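Local coordinates for L-fuculose phosphate aldolase (PDB 4C24), which belongs to the class II aldolase and adducin family of the AraD-like clan and binds a zinc ion, at residues H83-Q88 with E140-A145. Numbering follows the deposited sequence.
Sequences HLIQYQ and ELAVNA
Two helices of the class II aldolase fold, 80-89 and 139-149, pack side by side here, and Ile85 meets Ala142 and Val143 between them. The axes of the short segments run 9.0 Å apart at their closest, and their chain directions differ by 42°. The small side chain of Ala142 points at the other helix and lets it come near; CA of Ile85 and CA of Ala142 are 6.7 Å apart. Ile85 uses both of its branches. Its CG2 sits 3.9 Å from CB of Ala142 and also touches the carbonyl oxygen of that residue. CG1 lies anti to the backbone N (chi1 -160°), and the straight branch beyond it carries CD1 to 3.9 Å from CG2 of Val143. Val143 is exposed, and its CB points away from the other helix.

Gln86 adds a polar bridge. Its chain bends at chi2 (-80°), and the amide reaches the second helix through a water. NE2 donates to this water at 2.7 Å, and the water donates to O of Ala142 at 2.9 Å. NE2 is also 3.5 Å from O of Ala145, close but not bonded. Met82, earlier on helix 80-89, packs against Ala142 and Ala145; Gln86 rests on Ile96 of strand 95-99. A small apolar contact at an alanine, with one water bridge beside it, joins these helices beside the central mixed sheet of the AraD-like fold.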
ATOM      1  N   HIS A  83       7.938 -22.605  18.042  1.00 12.31           N
ATOM      2  CA  HIS A  83       6.690 -23.283  17.749  1.00 12.27           C
ATOM      3  C   HIS A  83       6.463 -24.480  18.649  1.00 10.72           C
ATOM      4  O   HIS A  83       5.392 -24.627  19.259  1.00 12.25           O
ATOM      5  CB  HIS A  83       6.710 -23.831  16.285  1.00 11.65           C
ATOM      6  CG  HIS A  83       6.671 -22.771  15.228  1.00 11.75           C
ATOM      7  ND1 HIS A  83       5.632 -22.648  14.325  1.00 13.86           N
ATOM      8  CD2 HIS A  83       7.529 -21.750  14.959  1.00 13.31           C
ATOM      9  CE1 HIS A  83       5.875 -21.633  13.513  1.00 13.89           C
ATOM     10  NE2 HIS A  83       7.003 -21.045  13.899  1.00 14.68           N
ATOM     11  N   LEU A  84       7.483 -25.336  18.754  1.00 11.14           N
ATOM     12  CA  LEU A  84       7.357 -26.574  19.499  1.00 12.24           C
ATOM     13  C   LEU A  84       6.951 -26.373  20.968  1.00 11.94           C
ATOM     14  O   LEU A  84       6.102 -27.096  21.485  1.00 12.10           O
ATOM     15  CB  LEU A  84       8.641 -27.375  19.394  1.00 12.58           C
ATOM     16  CG  LEU A  84       8.581 -28.810  19.913  1.00 14.50           C
ATOM     17  CD1 LEU A  84       7.543 -29.659  19.158  1.00 18.53           C
ATOM     18  CD2 LEU A  84       9.966 -29.445  19.892  1.00 18.01           C
ATOM     19  N   ILE A  85       7.534 -25.358  21.629  1.00 12.62           N
ATOM     20  CA  ILE A  85       7.216 -25.151  23.042  1.00 14.52           C
ATOM     21  C   ILE A  85       5.744 -24.764  23.249  1.00 11.71           C
ATOM     22  O   ILE A  85       5.144 -25.073  24.282  1.00 14.43           O
ATOM     23  CB  ILE A  85       8.176 -24.126  23.677  1.00 13.88           C
ATOM     24  CG1 ILE A  85       8.171 -24.279  25.194  1.00 15.33           C
ATOM     25  CG2 ILE A  85       7.885 -22.697  23.212  1.00 12.51           C
ATOM     26  CD1 ILE A  85       9.141 -23.333  25.878  1.00 16.90           C
ATOM     27  N   GLN A  86       5.140 -24.113  22.250  1.00 12.52           N
ATOM     28  CA  GLN A  86       3.723 -23.859  22.320  1.00 12.53           C
ATOM     29  C   GLN A  86       2.958 -25.168  22.328  1.00 13.76           C
ATOM     30  O   GLN A  86       2.076 -25.370  23.128  1.00 14.24           O
ATOM     31  CB  GLN A  86       3.252 -22.958  21.181  1.00 15.03           C
ATOM     32  CG  GLN A  86       3.976 -21.618  21.096  1.00 15.26           C
ATOM     33  CD  GLN A  86       3.452 -20.591  22.104  1.00 17.18           C
ATOM     34  OE1 GLN A  86       2.388 -20.769  22.704  1.00 16.57           O
ATOM     35  NE2 GLN A  86       4.161 -19.473  22.217  1.00 19.90           N
ATOM     36  N   TYR A  87       3.292 -26.065  21.392  1.00 13.32           N
ATOM     37  CA  TYR A  87       2.562 -27.306  21.348  1.00 14.03           C
ATOM     38  C   TYR A  87       2.751 -28.164  22.601  1.00 14.47           C
ATOM     39  O   TYR A  87       1.851 -28.897  23.001  1.00 17.99           O
ATOM     40  CB  TYR A  87       2.986 -28.095  20.127  1.00 13.95           C
ATOM     41  CG  TYR A  87       2.692 -27.415  18.826  1.00 11.24           C
ATOM     42  CD1 TYR A  87       1.436 -26.898  18.558  1.00 12.04           C
ATOM     43  CD2 TYR A  87       3.706 -27.248  17.869  1.00 11.91           C
ATOM     44  CE1 TYR A  87       1.156 -26.294  17.336  1.00 12.28           C
ATOM     45  CE2 TYR A  87       3.448 -26.630  16.644  1.00 11.71           C
ATOM     46  CZ  TYR A  87       2.174 -26.172  16.369  1.00 11.04           C
ATOM     47  OH  TYR A  87       1.906 -25.563  15.161  1.00 14.07           O
ATOM     48  N   GLN A  88       3.929 -28.057  23.218  1.00 13.51           N
ATOM     49  CA  GLN A  88       4.251 -28.748  24.460  1.00 16.02           C
ATOM     50  C   GLN A  88       3.452 -28.245  25.640  1.00 15.81           C
ATOM     51  O   GLN A  88       3.270 -28.983  26.590  1.00 18.38           O
ATOM     52  CB  GLN A  88       5.721 -28.552  24.806  1.00 15.54           C
ATOM     53  CG  GLN A  88       6.686 -29.300  23.901  1.00 14.35           C
ATOM     54  CD  GLN A  88       8.129 -28.940  24.164  1.00 15.41           C
ATOM     55  OE1 GLN A  88       8.408 -28.029  24.949  1.00 16.91           O
ATOM     56  NE2 GLN A  88       9.052 -29.637  23.523  1.00 16.57           N
ATOM     57  N   GLU A 140      15.520 -18.786  24.730  1.00 15.22           N
ATOM     58  CA  GLU A 140      15.009 -17.642  25.478  1.00 16.06           C
ATOM     59  C   GLU A 140      13.814 -17.040  24.743  1.00 13.83           C
ATOM     60  O   GLU A 140      12.786 -16.795  25.353  1.00 15.62           O
ATOM     61  CB  GLU A 140      16.084 -16.590  25.638  1.00 16.94           C
ATOM     62  N   LEU A 141      13.923 -16.859  23.422  1.00 13.94           N
ATOM     63  CA  LEU A 141      12.802 -16.316  22.649  1.00 13.45           C
ATOM     64  C   LEU A 141      11.601 -17.252  22.725  1.00 12.04           C
ATOM     65  O   LEU A 141      10.476 -16.806  22.952  1.00 13.24           O
ATOM     66  CB  LEU A 141      13.187 -16.025  21.201  1.00 13.77           C
ATOM     67  CG  LEU A 141      12.046 -15.443  20.369  1.00 14.55           C
ATOM     68  CD1 LEU A 141      11.536 -14.131  20.953  1.00 15.14           C
ATOM     69  CD2 LEU A 141      12.489 -15.262  18.927  1.00 17.53           C
ATOM     70  N   ALA A 142      11.862 -18.566  22.586  1.00 11.40           N
ATOM     71  CA  ALA A 142      10.781 -19.536  22.669  1.00 11.96           C
ATOM     72  C   ALA A 142      10.034 -19.453  23.998  1.00 12.22           C
ATOM     73  O   ALA A 142       8.815 -19.424  24.033  1.00 12.19           O
ATOM     74  CB  ALA A 142      11.302 -20.952  22.441  1.00 12.64           C
ATOM     75  N   VAL A 143      10.800 -19.407  25.095  1.00 11.79           N
ATOM     76  CA  VAL A 143      10.186 -19.310  26.413  1.00 13.30           C
ATOM     77  C   VAL A 143       9.441 -17.967  26.618  1.00 11.42           C
ATOM     78  O   VAL A 143       8.323 -17.950  27.101  1.00 12.60           O
ATOM     79  CB  VAL A 143      11.238 -19.544  27.521  1.00 13.83           C
ATOM     80  CG1 VAL A 143      10.704 -19.151  28.907  1.00 16.04           C
ATOM     81  CG2 VAL A 143      11.729 -20.978  27.494  1.00 17.05           C
ATOM     82  N   ASN A 144      10.064 -16.874  26.198  1.00 12.85           N
ATOM     83  CA  ASN A 144       9.467 -15.538  26.329  1.00 13.41           C
ATOM     84  C   ASN A 144       8.143 -15.449  25.581  1.00 12.54           C
ATOM     85  O   ASN A 144       7.164 -14.923  26.072  1.00 13.78           O
ATOM     86  CB  ASN A 144      10.427 -14.442  25.858  1.00 13.61           C
ATOM     87  CG  ASN A 144      11.646 -14.294  26.758  1.00 14.51           C
ATOM     88  OD1 ASN A 144      11.766 -14.944  27.818  1.00 17.14           O
ATOM     89  ND2 ASN A 144      12.575 -13.456  26.318  1.00 17.08           N
ATOM     90  N   ALA A 145       8.108 -16.044  24.380  1.00 13.13           N
ATOM     91  CA  ALA A 145       6.904 -16.055  23.576  1.00 12.59           C
ATOM     92  C   ALA A 145       5.806 -16.931  24.176  1.00 12.31           C
ATOM     93  O   ALA A 145       4.647 -16.553  24.162  1.00 14.78           O
ATOM     94  CB  ALA A 145       7.242 -16.544  22.160  1.00 13.51           C
TER
HETATM   95  O   HOH W   1       6.822 -19.827  21.927  1.00 18.96           O